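Local coordinates for nucleoprotein (Rift valley fever virus, PDB 3OV9), which encapsidates the viral genomic RNA, binding single-stranded nucleic acid tightly and assembling into ring-shaped hexamers that build the nucleocapsid, at residues Y140-M144 with A220-V224; G151-L157 with H211-F217; D167-L171 with A237-K242; V59-T63 with L122-P127. One frame throughout, in Å; residues are numbered along the deposited sequence.

Interaction 1. Residues Y140-M144 with A220-V224; sequences YPRHM and AFGLV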
loop_
_atom_site.group_PDB
_atom_site.type_symbol
_atom_site.label_atom_id
_atom_site.label_comp_id
_atom_site.label_asym_id
_atom_site.label_seq_id
_atom_site.Cartn_x
_atom_site.Cartn_y
_atom_site.Cartn_z
ATOM N N TYR A 140 -9.076 -26.029 -32.464
ATOM C CA TYR A 140 -9.507 -24.636 -32.372
ATOM C C TYR A 140 -9.200 -23.884 -33.669
ATOM O O TYR A 140 -8.099 -23.998 -34.196
ATOM C CB TYR A 140 -8.870 -23.920 -31.172
ATOM C CG TYR A 140 -9.442 -22.532 -30.991
ATOM C CD1 TYR A 140 -10.626 -22.339 -30.283
ATOM C CD2 TYR A 140 -8.827 -21.419 -31.572
ATOM C CE1 TYR A 140 -11.178 -21.073 -30.139
ATOM C CE2 TYR A 140 -9.370 -20.147 -31.435
ATOM C CZ TYR A 140 -10.549 -19.983 -30.718
ATOM O OH TYR A 140 -11.094 -18.730 -30.573
ATOM N N PRO A 141 -10.179 -23.116 -34.191
ATOM C CA PRO A 141 -9.975 -22.400 -35.449
ATOM C C PRO A 141 -8.884 -21.331 -35.374
ATOM O O PRO A 141 -9.021 -20.341 -34.650
ATOM C CB PRO A 141 -11.342 -21.750 -35.708
ATOM C CG PRO A 141 -12.303 -22.566 -34.938
ATOM C CD PRO A 141 -11.561 -22.968 -33.703
ATOM N N ARG A 142 -7.814 -21.542 -36.134
ATOM C CA ARG A 142 -6.679 -20.622 -36.156
ATOM C C ARG A 142 -7.054 -19.222 -36.643
ATOM O O ARG A 142 -6.509 -18.236 -36.163
ATOM C CB ARG A 142 -5.522 -21.197 -36.985
ATOM C CG ARG A 142 -4.492 -22.005 -36.181
ATOM C CD ARG A 142 -5.122 -23.173 -35.440
ATOM N NE ARG A 142 -4.131 -24.103 -34.896
ATOM C CZ ARG A 142 -4.404 -25.040 -33.991
ATOM N NH1 ARG A 142 -5.632 -25.171 -33.509
ATOM N NH2 ARG A 142 -3.441 -25.844 -33.558
ATOM N N HIS A 143 -8.003 -19.141 -37.577
ATOM C CA HIS A 143 -8.463 -17.857 -38.114
ATOM C C HIS A 143 -9.009 -16.901 -37.043
ATOM O O HIS A 143 -9.060 -15.687 -37.262
ATOM C CB HIS A 143 -9.532 -18.077 -39.194
ATOM C CG HIS A 143 -9.019 -18.746 -40.432
ATOM N ND1 HIS A 143 -9.004 -20.115 -40.583
ATOM C CD2 HIS A 143 -8.515 -18.233 -41.579
ATOM C CE1 HIS A 143 -8.508 -20.419 -41.770
ATOM N NE2 HIS A 143 -8.204 -19.296 -42.394
ATOM N N MET A 144 -9.412 -17.454 -35.897
ATOM C CA MET A 144 -10.000 -16.672 -34.803
ATOM C C MET A 144 -8.961 -16.143 -33.806
ATOM O O MET A 144 -9.308 -15.418 -32.870
ATOM C CB MET A 144 -11.046 -17.508 -34.045
ATOM C CG MET A 144 -12.326 -17.816 -34.816
ATOM S SD MET A 144 -13.548 -18.689 -33.812
ATOM C CE MET A 144 -15.022 -18.408 -34.799
ATOM N N ALA A 220 -15.089 -18.855 -46.569
ATOM C CA ALA A 220 -13.776 -19.193 -47.119
ATOM C C ALA A 220 -12.837 -19.748 -46.052
ATOM O O ALA A 220 -12.047 -20.649 -46.337
ATOM C CB ALA A 220 -13.147 -17.991 -47.808
ATOM N N PHE A 221 -12.936 -19.216 -44.832
ATOM C CA PHE A 221 -12.111 -19.675 -43.706
ATOM C C PHE A 221 -12.588 -21.014 -43.136
ATOM O O PHE A 221 -11.941 -21.577 -42.253
ATOM C CB PHE A 221 -12.072 -18.639 -42.567
ATOM C CG PHE A 221 -11.473 -17.302 -42.944
ATOM C CD1 PHE A 221 -10.749 -17.128 -44.124
ATOM C CD2 PHE A 221 -11.604 -16.218 -42.078
ATOM C CE1 PHE A 221 -10.198 -15.885 -44.447
ATOM C CE2 PHE A 221 -11.054 -14.974 -42.391
ATOM C CZ PHE A 221 -10.349 -14.810 -43.577
ATOM N N GLY A 222 -13.725 -21.509 -43.626
ATOM C CA GLY A 222 -14.299 -22.769 -43.155
ATOM C C GLY A 222 -14.975 -22.685 -41.797
ATOM O O GLY A 222 -15.176 -23.704 -41.134
ATOM N N LEU A 223 -15.336 -21.471 -41.389
ATOM C CA LEU A 223 -15.944 -21.231 -40.082
ATOM C C LEU A 223 -17.465 -21.367 -40.105
ATOM O O LEU A 223 -18.083 -21.663 -39.081
ATOM C CB LEU A 223 -15.535 -19.855 -39.551
ATOM C CG LEU A 223 -14.035 -19.653 -39.335
ATOM C CD1 LEU A 223 -13.709 -18.190 -39.112
ATOM C CD2 LEU A 223 -13.551 -20.496 -38.164
ATOM N N VAL A 224 -18.060 -21.128 -41.272
ATOM C CA VAL A 224 -19.495 -21.337 -41.480
ATOM C C VAL A 224 -19.733 -22.049 -42.809
ATOM O O VAL A 224 -18.882 -22.002 -43.702
ATOM C CB VAL A 224 -20.320 -20.009 -41.452
ATOM C CG1 VAL A 224 -20.221 -19.318 -40.092
ATOM C CG2 VAL A 224 -19.914 -19.065 -42.592
#
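His143 and Phe221 bring the two segments together: their CA atoms lie 6.9 Å apart, with Pro141 and Leu223 paired at 7.6 Å, and no hydrogen bond runs between the backbones. Residues 142-144 form a short 3-10 turn, with Met144 N bonded to Pro141 O, and this turn faces the chain just past helix 211-220. The rings of His143 and Phe221 make an offset stack, with centroids 4.4 Å apart and planes 14° from parallel. The overlap is offset: CD2 at the rim of the imidazole sits 3.4 Å from Phe221 CG, while the benzylic CB of Phe221 lies over the middle of the His143 ring, 3.7 Å from its centroid, as a CH-pi contact. Both rings swing away from their own carbonyl carbons (chi1 -67° for His143, -62° for Phe221), and flat aromatic side chains suit this pair because they can lie face to face. The branched end of Leu223 packs beside the stack: its CD2 meets Pro141 CB at 3.5 Å, and the flexible Met144 brings its CE to the same methyl. Val234 of helix 232-243 packs on Pro141, Met144 and Leu223, adding to this apolar cluster. Arg142 turns away from the contact, its NH1 bonded to Tyr140 O on a lone pair and paired with Asp134. Gly222, with positive phi, a conformation easy for a residue without a side chain, and two bonds back into the last turn, completes a Schellman motif, the characteristic C-terminal cap of an alpha-helix, here docked on a loop of the all-helical nucleoprotein fold.

Interaction 2. Residues G151-L157 with H211-F217; sequences GMVDPSL and HEKRREF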
loop_
_atom_site.group_PDB
_atom_site.type_symbol
_atom_site.label_atom_id
_atom_site.label_comp_id
_atom_site.label_asym_id
_atom_site.label_seq_id
_atom_site.Cartn_x
_atom_site.Cartn_y
_atom_site.Cartn_z
ATOM N N GLY A 151 -13.444 -8.088 -37.047
ATOM C CA GLY A 151 -13.803 -7.359 -38.269
ATOM C C GLY A 151 -14.223 -8.237 -39.439
ATOM O O GLY A 151 -14.556 -7.731 -40.513
ATOM N N MET A 152 -14.195 -9.553 -39.235
ATOM C CA MET A 152 -14.626 -10.516 -40.251
ATOM C C MET A 152 -16.004 -11.091 -39.943
ATOM O O MET A 152 -16.555 -11.869 -40.731
ATOM C CB MET A 152 -13.607 -11.656 -40.378
ATOM C CG MET A 152 -12.255 -11.253 -40.940
ATOM S SD MET A 152 -12.266 -10.972 -42.717
ATOM C CE MET A 152 -12.528 -9.198 -42.788
ATOM N N VAL A 153 -16.559 -10.703 -38.799
ATOM C CA VAL A 153 -17.827 -11.254 -38.331
ATOM C C VAL A 153 -18.994 -10.486 -38.956
ATOM O O VAL A 153 -19.016 -9.256 -38.933
ATOM C CB VAL A 153 -17.918 -11.243 -36.778
ATOM C CG1 VAL A 153 -19.225 -11.852 -36.307
ATOM C CG2 VAL A 153 -16.744 -12.000 -36.167
ATOM N N ASP A 154 -19.934 -11.232 -39.530
ATOM C CA ASP A 154 -21.155 -10.679 -40.117
ATOM C C ASP A 154 -22.253 -10.599 -39.052
ATOM O O ASP A 154 -22.791 -11.630 -38.643
ATOM C CB ASP A 154 -21.598 -11.558 -41.296
ATOM C CG ASP A 154 -22.914 -11.105 -41.925
ATOM O OD1 ASP A 154 -23.454 -10.048 -41.536
ATOM O OD2 ASP A 154 -23.410 -11.822 -42.819
ATOM N N PRO A 155 -22.604 -9.372 -38.608
ATOM C CA PRO A 155 -23.597 -9.198 -37.539
ATOM C C PRO A 155 -25.033 -9.516 -37.964
ATOM O O PRO A 155 -25.938 -9.503 -37.124
ATOM C CB PRO A 155 -23.464 -7.715 -37.176
ATOM C CG PRO A 155 -22.987 -7.069 -38.422
ATOM C CD PRO A 155 -22.083 -8.077 -39.085
ATOM N N SER A 156 -25.234 -9.794 -39.251
ATOM C CA SER A 156 -26.552 -10.157 -39.774
ATOM C C SER A 156 -26.799 -11.672 -39.773
ATOM O O SER A 156 -27.874 -12.130 -40.167
ATOM C CB SER A 156 -26.765 -9.571 -41.177
ATOM O OG SER A 156 -26.061 -10.301 -42.164
ATOM N N LEU A 157 -25.803 -12.443 -39.333
ATOM C CA LEU A 157 -25.972 -13.882 -39.122
ATOM C C LEU A 157 -27.097 -14.156 -38.118
ATOM O O LEU A 157 -27.309 -13.354 -37.202
ATOM C CB LEU A 157 -24.667 -14.509 -38.615
ATOM C CG LEU A 157 -23.582 -14.842 -39.645
ATOM C CD1 LEU A 157 -22.249 -15.073 -38.950
ATOM C CD2 LEU A 157 -23.963 -16.050 -40.487
ATOM N N HIS A 211 -21.500 -6.685 -44.875
ATOM C CA HIS A 211 -21.965 -7.901 -44.206
ATOM C C HIS A 211 -21.749 -9.131 -45.084
ATOM O O HIS A 211 -21.313 -10.177 -44.608
ATOM C CB HIS A 211 -23.445 -7.792 -43.824
ATOM C CG HIS A 211 -23.732 -6.744 -42.794
ATOM N ND1 HIS A 211 -25.009 -6.305 -42.518
ATOM C CD2 HIS A 211 -22.910 -6.039 -41.982
ATOM C CE1 HIS A 211 -24.961 -5.382 -41.573
ATOM N NE2 HIS A 211 -23.698 -5.200 -41.233
ATOM N N GLU A 212 -22.042 -8.978 -46.374
ATOM C CA GLU A 212 -21.934 -10.062 -47.342
ATOM C C GLU A 212 -20.485 -10.501 -47.580
ATOM O O GLU A 212 -20.209 -11.701 -47.645
ATOM C CB GLU A 212 -22.604 -9.666 -48.663
ATOM C CG GLU A 212 -24.131 -9.527 -48.579
ATOM C CD GLU A 212 -24.613 -8.146 -48.118
ATOM O OE1 GLU A 212 -25.847 -7.962 -48.029
ATOM O OE2 GLU A 212 -23.781 -7.249 -47.855
ATOM N N LYS A 213 -19.572 -9.539 -47.704
ATOM C CA LYS A 213 -18.148 -9.851 -47.875
ATOM C C LYS A 213 -17.559 -10.471 -46.605
ATOM O O LYS A 213 -16.705 -11.358 -46.685
ATOM C CB LYS A 213 -17.342 -8.613 -48.285
ATOM C CG LYS A 213 -17.520 -8.176 -49.741
ATOM C CD LYS A 213 -16.616 -6.986 -50.093
ATOM C CE LYS A 213 -17.126 -5.665 -49.503
ATOM N NZ LYS A 213 -16.284 -4.505 -49.910
ATOM N N ARG A 214 -18.017 -10.004 -45.444
ATOM C CA ARG A 214 -17.609 -10.593 -44.163
ATOM C C ARG A 214 -18.012 -12.064 -44.089
ATOM O O ARG A 214 -17.186 -12.921 -43.763
ATOM C CB ARG A 214 -18.194 -9.817 -42.980
ATOM C CG ARG A 214 -17.474 -8.523 -42.647
ATOM C CD ARG A 214 -18.309 -7.685 -41.700
ATOM N NE ARG A 214 -17.675 -6.414 -41.367
ATOM C CZ ARG A 214 -17.316 -6.046 -40.139
ATOM N NH1 ARG A 214 -17.523 -6.851 -39.104
ATOM N NH2 ARG A 214 -16.747 -4.865 -39.947
ATOM N N ARG A 215 -19.272 -12.364 -44.411
ATOM C CA ARG A 215 -19.732 -13.754 -44.408
ATOM C C ARG A 215 -18.977 -14.609 -45.428
ATOM O O ARG A 215 -18.732 -15.796 -45.181
ATOM C CB ARG A 215 -21.245 -13.861 -44.623
ATOM C CG ARG A 215 -21.818 -15.183 -44.102
ATOM C CD ARG A 215 -23.303 -15.329 -44.373
ATOM N NE ARG A 215 -24.099 -14.382 -43.599
ATOM C CZ ARG A 215 -25.415 -14.474 -43.423
ATOM N NH1 ARG A 215 -26.097 -15.481 -43.957
ATOM N NH2 ARG A 215 -26.049 -13.561 -42.702
ATOM N N GLU A 216 -18.613 -14.002 -46.561
ATOM C CA GLU A 216 -17.827 -14.686 -47.584
ATOM C C GLU A 216 -16.463 -15.115 -47.044
ATOM O O GLU A 216 -15.985 -16.209 -47.357
ATOM C CB GLU A 216 -17.654 -13.814 -48.829
ATOM C CG GLU A 216 -18.813 -13.888 -49.808
ATOM C CD GLU A 216 -18.434 -13.397 -51.191
ATOM O OE1 GLU A 216 -17.303 -12.894 -51.356
ATOM O OE2 GLU A 216 -19.265 -13.519 -52.115
ATOM N N PHE A 217 -15.848 -14.258 -46.231
ATOM C CA PHE A 217 -14.576 -14.597 -45.591
ATOM C C PHE A 217 -14.770 -15.736 -44.597
ATOM O O PHE A 217 -13.987 -16.687 -44.582
ATOM C CB PHE A 217 -13.954 -13.382 -44.895
ATOM C CG PHE A 217 -13.243 -12.433 -45.825
ATOM C CD1 PHE A 217 -12.178 -12.864 -46.611
ATOM C CD2 PHE A 217 -13.621 -11.096 -45.891
ATOM C CE1 PHE A 217 -11.512 -11.983 -47.461
ATOM C CE2 PHE A 217 -12.965 -10.206 -46.736
ATOM C CZ PHE A 217 -11.906 -10.652 -47.525
#
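Arg214 and Arg215 are neighbours on helix 211-220, yet they grip the loop 151-157 in different ways. Arg214 runs extended from CG to NE along the loop backbone, and its NH1 gives a 2.8 Å bond to Val153 O, close to the guanidinium plane. Gly151 O lies over the face of the same group, 3.3 Å from Arg214 CZ, too poorly angled for a hydrogen bond. Ala203, Phe208 and Ile209 offer further carbonyls to this buried cation. Arg215 starts in another direction, CG anti to the backbone N (chi1 -158°), and bends at chi3, which brings NE to Asp154 OD2 at 2.8 Å in a salt bridge on the anti side of the carboxylate. Leu157 CD2 rests on a face of its guanidinium. Asp154 OD1 is occupied within the loop: Ser156 N, 2.9 Å away, closes an Asx turn, and Ser156 OG reaches the same oxygen from the same face. The Pro155 ring packs obliquely against the His211 imidazole, the side chains crossing at about a right angle. Met152 bends at chi2 and chi3 to lay SD obliquely against Phe217, a Met-aromatic contact. Because several carbonyl oxygens accept from Arg214 and a turn-fixed carboxylate holds Arg215, the loop is bound by direction-specific polar bonds, and the Arg215 charge probably favours an ionised Asp154.

Interaction 3. Residues D167-L171 with A237-K242; sequences DAHSL and AAQAYK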
loop_
_atom_site.group_PDB
_atom_site.type_symbol
_atom_site.label_atom_id
_atom_site.label_comp_id
_atom_site.label_asym_id
_atom_site.label_seq_id
_atom_site.Cartn_x
_atom_site.Cartn_y
_atom_site.Cartn_z
ATOM N N ASP A 167 -18.702 -16.417 -29.182
ATOM C CA ASP A 167 -18.308 -17.210 -28.014
ATOM C C ASP A 167 -17.024 -17.994 -28.295
ATOM O O ASP A 167 -16.109 -18.010 -27.466
ATOM C CB ASP A 167 -19.430 -18.165 -27.583
ATOM C CG ASP A 167 -20.591 -17.455 -26.888
ATOM O OD1 ASP A 167 -20.466 -16.266 -26.523
ATOM O OD2 ASP A 167 -21.640 -18.104 -26.695
ATOM N N ALA A 168 -16.957 -18.628 -29.468
ATOM C CA ALA A 168 -15.765 -19.365 -29.898
ATOM C C ALA A 168 -14.532 -18.462 -29.956
ATOM O O ALA A 168 -13.464 -18.834 -29.469
ATOM C CB ALA A 168 -15.999 -20.033 -31.250
ATOM N N HIS A 169 -14.695 -17.280 -30.548
ATOM C CA HIS A 169 -13.636 -16.269 -30.625
ATOM C C HIS A 169 -13.243 -15.778 -29.229
ATOM O O HIS A 169 -12.061 -15.555 -28.955
ATOM C CB HIS A 169 -14.097 -15.103 -31.516
ATOM C CG HIS A 169 -13.142 -13.945 -31.575
ATOM N ND1 HIS A 169 -11.813 -14.082 -31.917
ATOM C CD2 HIS A 169 -13.340 -12.622 -31.366
ATOM C CE1 HIS A 169 -11.231 -12.896 -31.901
ATOM N NE2 HIS A 169 -12.135 -11.992 -31.568
ATOM N N SER A 170 -14.238 -15.634 -28.356
ATOM C CA SER A 170 -14.023 -15.161 -26.983
ATOM C C SER A 170 -13.191 -16.126 -26.130
ATOM O O SER A 170 -12.534 -15.697 -25.174
ATOM C CB SER A 170 -15.355 -14.849 -26.299
ATOM O OG SER A 170 -16.002 -13.748 -26.924
ATOM N N LEU A 171 -13.212 -17.415 -26.476
ATOM C CA LEU A 171 -12.359 -18.399 -25.801
ATOM C C LEU A 171 -10.890 -18.022 -25.969
ATOM O O LEU A 171 -10.136 -18.011 -24.992
ATOM C CB LEU A 171 -12.619 -19.825 -26.306
ATOM C CG LEU A 171 -11.875 -20.953 -25.572
ATOM C CD1 LEU A 171 -12.494 -21.230 -24.203
ATOM C CD2 LEU A 171 -11.834 -22.226 -26.409
ATOM N N ALA A 237 -15.805 -24.893 -29.574
ATOM C CA ALA A 237 -15.161 -23.769 -28.894
ATOM C C ALA A 237 -16.157 -22.872 -28.162
ATOM O O ALA A 237 -15.843 -22.335 -27.099
ATOM C CB ALA A 237 -14.320 -22.962 -29.871
ATOM N N ALA A 238 -17.355 -22.719 -28.728
ATOM C CA ALA A 238 -18.423 -21.951 -28.085
ATOM C C ALA A 238 -18.844 -22.602 -26.770
ATOM O O ALA A 238 -19.020 -21.915 -25.759
ATOM C CB ALA A 238 -19.623 -21.804 -29.024
ATOM N N GLN A 239 -18.990 -23.926 -26.794
ATOM C CA GLN A 239 -19.316 -24.706 -25.603
ATOM C C GLN A 239 -18.189 -24.623 -24.571
ATOM O O GLN A 239 -18.448 -24.494 -23.373
ATOM C CB GLN A 239 -19.623 -26.164 -25.984
ATOM C CG GLN A 239 -19.765 -27.151 -24.811
ATOM C CD GLN A 239 -20.913 -26.826 -23.860
ATOM O OE1 GLN A 239 -20.829 -27.099 -22.661
ATOM N NE2 GLN A 239 -21.988 -26.255 -24.388
ATOM N N ALA A 240 -16.946 -24.679 -25.045
ATOM C CA ALA A 240 -15.777 -24.542 -24.176
ATOM C C ALA A 240 -15.742 -23.190 -23.454
ATOM O O ALA A 240 -15.358 -23.122 -22.286
ATOM C CB ALA A 240 -14.488 -24.773 -24.960
ATOM N N TYR A 241 -16.156 -22.125 -24.141
ATOM C CA TYR A 241 -16.218 -20.791 -23.532
ATOM C C TYR A 241 -17.280 -20.696 -22.434
ATOM O O TYR A 241 -17.068 -20.027 -21.419
ATOM C CB TYR A 241 -16.441 -19.702 -24.589
ATOM C CG TYR A 241 -16.417 -18.294 -24.024
ATOM C CD1 TYR A 241 -15.231 -17.734 -23.547
ATOM C CD2 TYR A 241 -17.580 -17.523 -23.965
ATOM C CE1 TYR A 241 -15.202 -16.447 -23.023
ATOM C CE2 TYR A 241 -17.561 -16.231 -23.442
ATOM C CZ TYR A 241 -16.368 -15.702 -22.975
ATOM O OH TYR A 241 -16.339 -14.428 -22.459
ATOM N N LYS A 242 -18.415 -21.362 -22.648
ATOM C CA LYS A 242 -19.503 -21.410 -21.666
ATOM C C LYS A 242 -19.037 -21.954 -20.319
ATOM O O LYS A 242 -19.387 -21.410 -19.270
ATOM C CB LYS A 242 -20.662 -22.266 -22.183
ATOM C CG LYS A 242 -21.599 -21.555 -23.138
ATOM C CD LYS A 242 -22.404 -22.554 -23.951
ATOM C CE LYS A 242 -23.261 -21.855 -24.992
ATOM N NZ LYS A 242 -23.989 -22.838 -25.840
#
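Tyr241 lays its ring against the helix segment 167-171, with Ser170 CB over one face, 3.7 Å from the ring centroid and 16° off the normal, a CH-pi contact. A serine is small enough there to let the ring lie close to the backbone: Tyr241 CE1 is 3.5 Å from Ser170 O, and Tyr241 CB comes to 3.4 Å from Asp167 O. The ring reaches this place with its CG anti to the backbone N (chi1 -176°). Alongside, Ala168 CB meets Ala237 CB at 3.6 Å, and Asp167 CB rests on Ala238 CB. Leu171 spreads its two methyls over Ala240 and the backbone at Tyr241, its CD2 4.0 Å from Ala240 CB. Small residues explain how closely the helices approach: their segment axes pass 7.3 Å apart at a crossing angle of 65°. Farther out, Ser170 OG turns back to Leu166 O in its own helix, while Phe196 of helix 189-204 packs on both Ser170 and Tyr241. Lys189 makes a cation-pi contact with the Tyr241 ring, and its NZ also hydrogen-bonds Tyr241 O. With no hydrogen bond between the two segments, cohesion comes from van der Waals and CH-pi contacts, so the fit depends on shape, and the Ser170 hydroxyl is served within its own helix.

Interaction 4. Residues V59-T63 with L122-P127; sequences VLALT and LSEWLP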
loop_
_atom_site.group_PDB
_atom_site.type_symbol
_atom_site.label_atom_id
_atom_site.label_comp_id
_atom_site.label_asym_id
_atom_site.label_seq_id
_atom_site.Cartn_x
_atom_site.Cartn_y
_atom_site.Cartn_z
ATOM N N VAL A 59 2.994 -9.529 -39.539
ATOM C CA VAL A 59 3.831 -10.583 -38.941
ATOM C C VAL A 59 4.473 -10.073 -37.649
ATOM O O VAL A 59 4.490 -10.773 -36.630
ATOM C CB VAL A 59 4.902 -11.102 -39.938
ATOM C CG1 VAL A 59 5.874 -12.078 -39.259
ATOM C CG2 VAL A 59 4.238 -11.772 -41.127
ATOM N N LEU A 60 4.967 -8.838 -37.702
ATOM C CA LEU A 60 5.537 -8.153 -36.549
ATOM C C LEU A 60 4.531 -8.020 -35.400
ATOM O O LEU A 60 4.844 -8.336 -34.252
ATOM C CB LEU A 60 6.049 -6.777 -36.988
ATOM C CG LEU A 60 7.197 -6.075 -36.272
ATOM C CD1 LEU A 60 8.399 -6.989 -36.071
ATOM C CD2 LEU A 60 7.595 -4.830 -37.054
ATOM N N ALA A 61 3.320 -7.561 -35.720
ATOM C CA ALA A 61 2.253 -7.408 -34.732
ATOM C C ALA A 61 1.889 -8.725 -34.052
ATOM O O ALA A 61 1.689 -8.774 -32.840
ATOM C CB ALA A 61 1.013 -6.793 -35.382
ATOM N N LEU A 62 1.815 -9.790 -34.845
ATOM C CA LEU A 62 1.321 -11.076 -34.368
ATOM C C LEU A 62 2.354 -11.872 -33.578
ATOM O O LEU A 62 1.992 -12.685 -32.727
ATOM C CB LEU A 62 0.776 -11.903 -35.544
ATOM C CG LEU A 62 -0.686 -11.682 -35.976
ATOM C CD1 LEU A 62 -1.091 -10.208 -36.038
ATOM C CD2 LEU A 62 -0.958 -12.362 -37.315
ATOM N N THR A 63 3.633 -11.627 -33.845
ATOM C CA THR A 63 4.698 -12.409 -33.214
ATOM C C THR A 63 5.506 -11.639 -32.164
ATOM O O THR A 63 6.117 -12.254 -31.286
ATOM C CB THR A 63 5.644 -13.065 -34.257
ATOM O OG1 THR A 63 6.385 -12.058 -34.953
ATOM C CG2 THR A 63 4.853 -13.917 -35.261
ATOM N N LEU A 122 1.173 -18.857 -38.704
ATOM C CA LEU A 122 1.853 -18.283 -37.538
ATOM C C LEU A 122 1.510 -18.911 -36.183
ATOM O O LEU A 122 2.092 -18.534 -35.162
ATOM C CB LEU A 122 1.617 -16.765 -37.489
ATOM C CG LEU A 122 2.229 -15.930 -38.616
ATOM C CD1 LEU A 122 1.624 -14.532 -38.650
ATOM C CD2 LEU A 122 3.735 -15.854 -38.478
ATOM N N SER A 123 0.580 -19.868 -36.193
ATOM C CA SER A 123 0.031 -20.524 -34.995
ATOM C C SER A 123 1.013 -20.760 -33.838
ATOM O O SER A 123 0.740 -20.374 -32.701
ATOM C CB SER A 123 -0.628 -21.853 -35.392
ATOM O OG SER A 123 -1.130 -22.544 -34.263
ATOM N N GLU A 124 2.147 -21.385 -34.135
ATOM C CA GLU A 124 3.094 -21.790 -33.093
ATOM C C GLU A 124 4.024 -20.672 -32.605
ATOM O O GLU A 124 4.842 -20.889 -31.705
ATOM C CB GLU A 124 3.895 -23.020 -33.540
ATOM C CG GLU A 124 3.043 -24.269 -33.763
ATOM C CD GLU A 124 2.128 -24.581 -32.589
ATOM O OE1 GLU A 124 2.634 -24.776 -31.462
ATOM O OE2 GLU A 124 0.898 -24.629 -32.792
ATOM N N TRP A 125 3.886 -19.480 -33.182
ATOM C CA TRP A 125 4.703 -18.332 -32.778
ATOM C C TRP A 125 3.892 -17.175 -32.189
ATOM O O TRP A 125 4.424 -16.087 -31.950
ATOM C CB TRP A 125 5.584 -17.856 -33.935
ATOM C CG TRP A 125 6.505 -18.924 -34.439
ATOM C CD1 TRP A 125 7.600 -19.435 -33.796
ATOM C CD2 TRP A 125 6.410 -19.621 -35.685
ATOM N NE1 TRP A 125 8.192 -20.404 -34.569
ATOM C CE2 TRP A 125 7.482 -20.539 -35.734
ATOM C CE3 TRP A 125 5.522 -19.559 -36.768
ATOM C CZ2 TRP A 125 7.693 -21.389 -36.824
ATOM C CZ3 TRP A 125 5.734 -20.405 -37.852
ATOM C CH2 TRP A 125 6.810 -21.309 -37.870
ATOM N N LEU A 126 2.606 -17.423 -31.951
ATOM C CA LEU A 126 1.734 -16.454 -31.295
ATOM C C LEU A 126 1.884 -16.551 -29.772
ATOM O O LEU A 126 2.341 -17.583 -29.267
ATOM C CB LEU A 126 0.274 -16.695 -31.703
ATOM C CG LEU A 126 -0.053 -16.713 -33.200
ATOM C CD1 LEU A 126 -1.486 -17.183 -33.414
ATOM C CD2 LEU A 126 0.177 -15.351 -33.850
ATOM N N PRO A 127 1.510 -15.479 -29.034
ATOM C CA PRO A 127 1.593 -15.489 -27.566
ATOM C C PRO A 127 0.866 -16.680 -26.943
ATOM O O PRO A 127 1.402 -17.329 -26.041
ATOM C CB PRO A 127 0.921 -14.174 -27.172
ATOM C CG PRO A 127 1.170 -13.279 -28.327
ATOM C CD PRO A 127 1.066 -14.165 -29.537
HETATM O O HOH W 1 4.411 -14.295 -29.913
HETATM O O HOH W 2 6.913 -15.393 -31.466
#
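Leu122, Leu62 and Thr63 carry most of this contact, where the C-terminal end of helix 50-63 meets the turn that follows helix 112-122. Leu122 points toward the helix and splits its two methyls between the neighbours: CD1 touches Leu62 CD2 at 3.6 Å, and CD2 lies 3.9 Å from Thr63 CG2. Its side chain crosses each of theirs at about a right angle, and a branched end suits a residue that must touch two partners at once. Leu62 CB also receives Leu126 CD2 at 3.9 Å, and Pro127 CD approaches Leu62 O. Segment 59-63 belongs to the region found by experiment to be essential for oligomerization, and Trp125 is probably important for dimerization, as inferred by similarity; consistent with this, Val25 of the second subunit packs on Leu122 and Trp125, and Trp24 of that subunit packs on Val59. Thr63 is amphipathic in use. With chi1 67° its OG1 turns back to Val59 O, 2.8 Å away and above that carbonyl plane, while Thr63 N reaches the same oxygen from the opposite face; this leaves CG2 for the apolar side. The backbone oxygens of Thr63 and Trp125 are joined through two waters, the first 3.0 Å from Thr63 O and 2.7 Å from Trp125 O.

Interaction 1 touches each of the other three. It meets interaction 2 where Phe221 CE2 packs 4.2 Å from Met152 CG, and interaction 3 through two probable hydrogen bonds, Tyr140 OH to Ala168 O at 2.6 Å and His169 ND1 to Met144 O at 3.0 Å. It packs on interaction 4 where Arg142 NE lies 3.4 Å from Ser123 OG. Interactions 2 and 4 do not meet, their centres about 24 Å apart, yet both touch the second subunit. Interaction 2 also lies near a bound sodium ion, about 4 Å from the His211 side chain, and Gly151 lies about 6 Å from the side chain of Phe33, probably an RNA-binding residue.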